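Putative Scyalone Dehydratase (PDB 3EF8) is of unknown function but has an NTF2-like fold and is probably a lyase resembling scytalone dehydratase. Local coordinates at residues Val42-Asn47 and Arg128-Thr133; Glu84-Val89 and Phe113-Lys118; Gly106-Gln111 and Thr136-Arg141. All blocks are in the same frame, centred on the assembly; numbering follows the deposited sequence.

Overall arrangement
The three contacts sample one curved mixed sheet of the NTF2-like fold, and all are partly buried. Contact 1 lies closest to the middle of the chain, its centre about 10 Å from the chain centre, and is the one parallel pairing; contacts 2 and 3 lie farther out, on opposite sides of that centre. Contacts 2 and 3 share strand 106-119, contacts 1 and 3 strand 122-136, and the Arg128-Asp114 salt bridge links contacts 1 and 2. A water bridges the segments in contacts 1 and 3, whereas contact 2 is a regular antiparallel ladder with a direct Thr-Asn bond. All three have residues near a second subunit; contact 3 adds a weak hydrogen bond to it.

Contact 1 (Val42-Asn47 and Arg128-Thr133); sequences VSYAPN and RELRTT
Tyr44 sets CG anti to its carbonyl carbon (chi1 -57°), whereas Leu130 sets CG anti to its backbone N (chi1 176°), and the two side chains cross at about a right angle. Leu130 CB meets the tyrosine at the ring edge, near its plane, 3.9 Å from Tyr44 CD1. The backbones beside them form a short parallel ladder, the one parallel pairing in the otherwise antiparallel order of this mixed NTF2-like sheet. Ser43 bonds to the residues before and after its partner Glu129: Ser43 N donates to Arg128 O at 2.8 Å, and Leu130 N to Ser43 O at 2.9 Å. Val42 and Arg128 share one face, Ser43 and Glu129 the other. Where the strands part, a water donates to Tyr44 O and to Leu130 O and accepts from Thr132 OG1. On the Ser43 side, Arg131 holds Glu129 side-on, NE and NH2 converging on OE2 from the same face of the carboxylate, with Arg131 NE 2.7 Å from Glu129 OE2. Arg128 instead leads its guanidinium away to a salt bridge with Asp114. The chain turns a corner at Tyr44, which with Ala45 forms a classic beta bulge opposite Phe48. Strand 40-43 lies between 48-51 and 122-136, with Tyr56 of helix 53-59 against Val42 and Tyr44, while Leu130 packs on Leu108 and Tyr112 of strand 106-119.

Contact 2 (Glu84-Val89 and Phe113-Lys118); sequences ETEANV and FDTVVK
Strands 86-89 and 113-118 pair as antiparallel arms of a beta hairpin, their axes 4.6 Å apart at closest approach, with Ala87-Val116 and Val89-Asp114 as hydrogen-bonded pairs and Glu86-Val117 and Asn88-Thr115 as non-hydrogen-bonded ones. The ladder is reciprocal at Ala87-Val116 and again at Val89-Asp114, where each N donates to the other's O, and continues beyond the strand proper as Lys118 N reaches Thr85 O. Side chains alternate between two unlike faces. On one, Ala87, Val89 and Val116 make an apolar patch: Val116 CG2 lies 4.0 Å from Ala87 CB and 4.1 Å from Val89 CG2. It gets there by taking the crowded position between its own backbone N and carbonyl carbon. Helix 3-25 packs on this side, with Met17 on Val89 and Met16 on Val116. Lys118 heads away to a salt bridge with Glu9. The other face is more polar. The extended Glu86 chain runs at a slant to Thr115, its CG 4.1 Å from Thr115 CG2, and Asn88 and Thr115 lie side by side pointing the same way, Thr115 OG1 donating to Asn88 OD1 at 3.0 Å from 27° off the amide carbonyl plane.

Contact 3 (Gly106-Gln111 and Thr136-Arg141); sequences GILYGQ and TDYHVR
The Tyr138 ring lays one face against Leu108: Leu108 CB sits over it, 4.0 Å from Tyr138 CZ, and the two side chains cross at a slant, Leu108 CD2 reaching the hydroxyl. With CG anti to its backbone N (chi1 -161°), Tyr138 carries its ring across to the strand, where CD1 comes 4.0 Å from Gly106 C. A side chain at Gly106 would sit tight against Asp137 O and Tyr138 CD1. An alanine at Tyr138 would probably leave Leu108 CB without the ring face over it and CD2 without the hydroxyl, opening a gap beside the start of the strand. Ile107 and Thr136 are arranged differently, side by side and pointing the same way, their CB atoms 4.1 Å apart. They form a single antiparallel hydrogen-bonded pair, Ile107 N donating to Thr136 O and Thr136 N to Ile107 O. This is the end of the antiparallel pairing of strands 106-119 and 122-136: Asp137 adopts a left-handed backbone conformation and the chain swings into a loop. Tyr109 meets Thr136 at its ring edge, Thr136 OG1 lying near the ring plane at 3.9 Å from Tyr109 CE2. A water joins the two hydroxyls, 2.8 Å from Tyr109 OH and 2.7 Å from Thr136 OG1, and Thr136 OG1 also has a weak hydrogen bond with Arg98 of a second subunit. Strand 106-119 is here flanked by 86-99, whose Leu94 and Ile96 touch Ile107, and by the end of 122-136, with Ile96 of the second subunit packing on Tyr109.

Contact 1 (Val42-Asn47 and Arg128-Thr133)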
# COMPACT_ATOMS: atom_id res chain seq x y z
N VAL A 42 13.95 -18.65 6.64
CA VAL A 42 13.47 -17.33 7.02
C VAL A 42 14.57 -16.62 7.80
O VAL A 42 15.15 -17.17 8.73
CB VAL A 42 12.13 -17.40 7.80
CG1 VAL A 42 11.62 -16.06 8.14
CG2 VAL A 42 11.09 -18.11 6.98
N SER A 43 14.85 -15.38 7.41
CA SER A 43 15.85 -14.57 8.06
C SER A 43 15.26 -13.26 8.48
O SER A 43 14.88 -12.44 7.65
CB SER A 43 17.04 -14.32 7.15
OG SER A 43 17.97 -13.46 7.76
N TYR A 44 15.27 -13.02 9.79
CA TYR A 44 14.82 -11.76 10.34
C TYR A 44 15.97 -10.91 10.91
O TYR A 44 15.82 -9.70 11.06
CB TYR A 44 13.75 -11.98 11.40
CG TYR A 44 12.55 -12.75 10.92
CD1 TYR A 44 11.83 -12.31 9.81
CD2 TYR A 44 12.12 -13.89 11.59
CE1 TYR A 44 10.71 -13.00 9.36
CE2 TYR A 44 11.01 -14.59 11.16
CZ TYR A 44 10.31 -14.14 10.05
OH TYR A 44 9.20 -14.83 9.61
N ALA A 45 17.10 -11.54 11.18
CA ALA A 45 18.32 -10.87 11.67
C ALA A 45 19.53 -11.78 11.49
O ALA A 45 19.39 -12.97 11.27
CB ALA A 45 18.18 -10.44 13.10
N PRO A 46 20.73 -11.21 11.60
CA PRO A 46 21.89 -12.01 11.23
C PRO A 46 22.02 -13.24 12.11
O PRO A 46 22.66 -14.23 11.73
CB PRO A 46 23.07 -11.05 11.42
CG PRO A 46 22.45 -9.68 11.30
CD PRO A 46 21.08 -9.82 11.91
N ASN A 47 21.34 -13.20 13.24
CA ASN A 47 21.40 -14.29 14.19
C ASN A 47 20.00 -14.70 14.60
O ASN A 47 19.76 -15.18 15.72
CB ASN A 47 22.24 -13.89 15.42
N ARG A 128 12.28 -16.23 2.87
CA ARG A 128 11.95 -14.83 3.18
C ARG A 128 13.07 -14.21 3.96
O ARG A 128 13.49 -14.75 5.00
CB ARG A 128 10.68 -14.67 4.02
CG ARG A 128 9.47 -15.31 3.51
CD ARG A 128 8.24 -14.61 4.04
NE ARG A 128 8.00 -13.36 3.30
CZ ARG A 128 6.89 -12.65 3.33
NH1 ARG A 128 5.94 -12.93 4.20
NH2 ARG A 128 6.74 -11.66 2.49
N GLU A 129 13.51 -13.05 3.51
CA GLU A 129 14.51 -12.30 4.20
C GLU A 129 13.94 -10.91 4.47
O GLU A 129 13.61 -10.17 3.55
CB GLU A 129 15.79 -12.19 3.40
CG GLU A 129 16.82 -11.30 4.03
CD GLU A 129 18.10 -11.25 3.24
OE1 GLU A 129 18.63 -12.33 2.89
OE2 GLU A 129 18.60 -10.15 3.03
N LEU A 130 13.75 -10.58 5.74
CA LEU A 130 13.30 -9.25 6.13
C LEU A 130 14.46 -8.36 6.34
O LEU A 130 15.40 -8.72 7.11
CB LEU A 130 12.50 -9.29 7.42
CG LEU A 130 12.07 -7.96 7.96
CD1 LEU A 130 11.00 -7.28 7.10
CD2 LEU A 130 11.55 -8.13 9.40
N ARG A 131 14.45 -7.21 5.68
CA ARG A 131 15.44 -6.15 5.89
C ARG A 131 14.69 -5.00 6.55
O ARG A 131 13.63 -4.61 6.11
CB ARG A 131 16.13 -5.74 4.60
CG ARG A 131 16.86 -6.90 3.95
CD ARG A 131 17.62 -6.47 2.71
NE ARG A 131 18.17 -7.63 2.05
CZ ARG A 131 18.67 -7.63 0.82
NH1 ARG A 131 18.72 -6.51 0.11
NH2 ARG A 131 19.12 -8.76 0.31
N THR A 132 15.21 -4.50 7.67
CA THR A 132 14.54 -3.51 8.47
C THR A 132 15.05 -2.12 8.15
O THR A 132 16.20 -1.77 8.37
CB THR A 132 14.70 -3.85 9.99
OG1 THR A 132 14.08 -5.11 10.25
CG2 THR A 132 14.04 -2.82 10.85
N THR A 133 14.19 -1.34 7.53
CA THR A 133 14.49 0.02 7.16
C THR A 133 14.62 0.90 8.36
O THR A 133 15.54 1.71 8.47
CB THR A 133 13.36 0.55 6.23
OG1 THR A 133 13.20 -0.40 5.18
CG2 THR A 133 13.67 1.94 5.66
O HOH W 1 15.48 -7.41 9.56

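Contact 2 (Glu84-Val89 and Phe113-Lys118)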
# COMPACT_ATOMS: atom_id res chain seq x y z
N GLU A 84 8.43 -20.35 -14.55
CA GLU A 84 6.98 -20.23 -14.31
C GLU A 84 6.61 -20.77 -12.91
O GLU A 84 5.46 -20.59 -12.49
CB GLU A 84 6.15 -20.86 -15.42
CG GLU A 84 5.92 -22.38 -15.36
CD GLU A 84 7.12 -23.25 -15.69
OE1 GLU A 84 8.22 -22.73 -15.91
OE2 GLU A 84 6.96 -24.50 -15.67
N THR A 85 7.53 -21.41 -12.20
CA THR A 85 7.24 -21.93 -10.86
C THR A 85 8.22 -21.46 -9.81
O THR A 85 8.24 -21.97 -8.71
CB THR A 85 7.20 -23.48 -10.83
OG1 THR A 85 8.51 -23.97 -11.17
CG2 THR A 85 6.11 -24.02 -11.75
N GLU A 86 8.94 -20.39 -10.12
CA GLU A 86 9.92 -19.81 -9.19
C GLU A 86 10.11 -18.34 -9.47
O GLU A 86 10.39 -17.94 -10.59
CB GLU A 86 11.30 -20.49 -9.29
CG GLU A 86 12.36 -19.95 -8.33
CD GLU A 86 13.77 -20.52 -8.52
OE1 GLU A 86 13.92 -21.52 -9.25
OE2 GLU A 86 14.70 -20.02 -7.88
N ALA A 87 9.92 -17.52 -8.44
CA ALA A 87 10.09 -16.10 -8.61
C ALA A 87 10.77 -15.51 -7.40
O ALA A 87 10.61 -15.98 -6.26
CB ALA A 87 8.73 -15.41 -8.83
N ASN A 88 11.47 -14.42 -7.66
CA ASN A 88 12.13 -13.60 -6.65
C ASN A 88 11.30 -12.32 -6.53
O ASN A 88 10.87 -11.72 -7.51
CB ASN A 88 13.54 -13.26 -7.10
CG ASN A 88 14.42 -14.47 -7.20
OD1 ASN A 88 14.24 -15.41 -6.45
ND2 ASN A 88 15.42 -14.43 -8.11
N VAL A 89 11.02 -11.95 -5.29
CA VAL A 89 10.13 -10.82 -5.02
C VAL A 89 10.78 -9.84 -4.04
O VAL A 89 11.40 -10.23 -3.05
CB VAL A 89 8.84 -11.32 -4.37
CG1 VAL A 89 7.74 -10.20 -4.29
CG2 VAL A 89 8.29 -12.55 -5.16
N PHE A 113 12.66 -9.59 0.95
CA PHE A 113 13.32 -10.20 -0.20
C PHE A 113 12.97 -11.67 -0.12
O PHE A 113 13.48 -12.39 0.73
CB PHE A 113 14.82 -9.93 -0.20
CG PHE A 113 15.18 -8.55 -0.62
CD1 PHE A 113 15.00 -7.48 0.24
CD2 PHE A 113 15.60 -8.28 -1.90
CE1 PHE A 113 15.25 -6.19 -0.18
CE2 PHE A 113 15.87 -6.98 -2.28
CZ PHE A 113 15.70 -5.96 -1.41
N ASP A 114 12.11 -12.12 -1.01
CA ASP A 114 11.55 -13.44 -0.98
C ASP A 114 11.85 -14.23 -2.24
O ASP A 114 12.05 -13.67 -3.32
CB ASP A 114 10.00 -13.34 -0.87
CG ASP A 114 9.51 -12.60 0.39
OD1 ASP A 114 10.12 -12.77 1.48
OD2 ASP A 114 8.47 -11.88 0.24
N THR A 115 11.92 -15.55 -2.09
CA THR A 115 11.78 -16.48 -3.21
C THR A 115 10.58 -17.36 -2.93
O THR A 115 10.46 -17.95 -1.83
CB THR A 115 13.05 -17.35 -3.38
OG1 THR A 115 14.16 -16.49 -3.67
CG2 THR A 115 12.86 -18.41 -4.52
N VAL A 116 9.69 -17.36 -3.90
CA VAL A 116 8.47 -18.13 -3.90
C VAL A 116 8.54 -19.21 -5.00
O VAL A 116 9.16 -19.04 -6.05
CB VAL A 116 7.22 -17.21 -4.03
CG1 VAL A 116 7.16 -16.26 -2.82
CG2 VAL A 116 7.22 -16.46 -5.33
N VAL A 117 7.92 -20.34 -4.70
CA VAL A 117 7.86 -21.47 -5.63
C VAL A 117 6.44 -21.96 -5.72
O VAL A 117 5.70 -21.90 -4.77
CB VAL A 117 8.81 -22.62 -5.18
CG1 VAL A 117 10.27 -22.16 -5.29
CG2 VAL A 117 8.46 -23.08 -3.75
N LYS A 118 6.08 -22.47 -6.89
CA LYS A 118 4.74 -22.97 -7.12
C LYS A 118 4.72 -24.48 -7.06
O LYS A 118 5.42 -25.15 -7.81
CB LYS A 118 4.17 -22.48 -8.44
CG LYS A 118 2.68 -22.51 -8.51
CD LYS A 118 2.16 -22.22 -9.91
CE LYS A 118 0.63 -22.23 -9.95
NZ LYS A 118 0.05 -22.09 -11.32

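Contact 3 (Gly106-Gln111 and Thr136-Arg141)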
# COMPACT_ATOMS: atom_id res chain seq x y z
N GLY A 106 4.23 -0.65 18.31
CA GLY A 106 5.53 -0.84 17.72
C GLY A 106 5.40 -0.89 16.20
O GLY A 106 4.57 -1.62 15.69
N ILE A 107 6.19 -0.06 15.55
CA ILE A 107 6.10 0.06 14.10
C ILE A 107 7.36 -0.45 13.44
O ILE A 107 8.45 -0.04 13.79
CB ILE A 107 5.92 1.53 13.64
CG1 ILE A 107 4.94 2.29 14.54
CG2 ILE A 107 5.56 1.54 12.13
CD1 ILE A 107 3.56 1.78 14.58
N LEU A 108 7.16 -1.36 12.45
CA LEU A 108 8.22 -1.86 11.60
C LEU A 108 8.01 -1.31 10.19
O LEU A 108 6.93 -1.43 9.62
CB LEU A 108 8.22 -3.40 11.55
CG LEU A 108 8.99 -4.02 10.36
CD1 LEU A 108 10.37 -3.79 10.74
CD2 LEU A 108 8.68 -5.53 10.22
N TYR A 109 9.05 -0.70 9.68
CA TYR A 109 9.16 -0.27 8.27
C TYR A 109 10.18 -1.18 7.64
O TYR A 109 11.33 -1.18 8.05
CB TYR A 109 9.59 1.16 8.14
CG TYR A 109 8.77 2.15 8.91
CD1 TYR A 109 7.64 2.74 8.37
CD2 TYR A 109 9.15 2.48 10.21
CE1 TYR A 109 6.90 3.68 9.09
CE2 TYR A 109 8.45 3.43 10.91
CZ TYR A 109 7.32 4.01 10.36
OH TYR A 109 6.61 4.97 11.07
N GLY A 110 9.78 -2.01 6.68
CA GLY A 110 10.68 -3.03 6.21
C GLY A 110 10.61 -3.30 4.73
O GLY A 110 9.77 -2.73 4.01
N GLN A 111 11.51 -4.15 4.31
CA GLN A 111 11.57 -4.70 2.95
C GLN A 111 11.62 -6.20 3.06
O GLN A 111 12.39 -6.73 3.88
CB GLN A 111 12.82 -4.22 2.23
CG GLN A 111 13.01 -2.73 2.23
CD GLN A 111 14.37 -2.31 1.64
OE1 GLN A 111 15.26 -3.17 1.48
NE2 GLN A 111 14.55 -1.03 1.36
N THR A 136 10.02 1.89 15.15
CA THR A 136 9.61 2.81 16.20
C THR A 136 8.94 2.08 17.32
O THR A 136 7.96 1.36 17.15
CB THR A 136 8.62 3.86 15.60
OG1 THR A 136 9.30 4.55 14.53
CG2 THR A 136 8.17 4.89 16.67
N ASP A 137 9.50 2.31 18.52
CA ASP A 137 8.94 1.75 19.75
C ASP A 137 8.78 0.24 19.67
O ASP A 137 7.90 -0.36 20.27
CB ASP A 137 7.62 2.43 20.09
CG ASP A 137 7.78 3.88 20.48
OD1 ASP A 137 8.75 4.21 21.20
OD2 ASP A 137 6.92 4.69 20.14
N TYR A 138 9.71 -0.38 18.94
CA TYR A 138 9.58 -1.77 18.60
C TYR A 138 10.26 -2.72 19.60
O TYR A 138 11.01 -2.25 20.50
CB TYR A 138 10.15 -1.94 17.19
CG TYR A 138 9.75 -3.18 16.44
CD1 TYR A 138 8.42 -3.50 16.23
CD2 TYR A 138 10.70 -3.99 15.86
CE1 TYR A 138 8.06 -4.63 15.52
CE2 TYR A 138 10.33 -5.12 15.12
CZ TYR A 138 9.03 -5.41 14.94
OH TYR A 138 8.71 -6.54 14.22
N HIS A 139 9.96 -4.00 19.46
CA HIS A 139 10.36 -5.04 20.47
C HIS A 139 11.48 -5.92 20.02
O HIS A 139 11.88 -6.87 20.68
CB HIS A 139 9.17 -5.89 20.86
CG HIS A 139 8.65 -6.70 19.74
ND1 HIS A 139 7.96 -6.15 18.68
CD2 HIS A 139 8.74 -8.03 19.48
CE1 HIS A 139 7.65 -7.10 17.82
NE2 HIS A 139 8.12 -8.25 18.28
N VAL A 140 11.99 -5.63 18.84
CA VAL A 140 13.11 -6.37 18.30
C VAL A 140 14.24 -5.42 17.98
O VAL A 140 14.08 -4.41 17.29
CB VAL A 140 12.76 -7.15 17.01
CG1 VAL A 140 13.97 -8.05 16.61
CG2 VAL A 140 11.48 -7.96 17.18
N ARG A 141 15.40 -5.71 18.55
CA ARG A 141 16.57 -4.88 18.36
C ARG A 141 17.44 -5.30 17.18
O ARG A 141 17.85 -4.46 16.39
CB ARG A 141 17.42 -4.87 19.64
CG ARG A 141 18.62 -4.00 19.51
O HOH W 2 7.94 6.39 13.11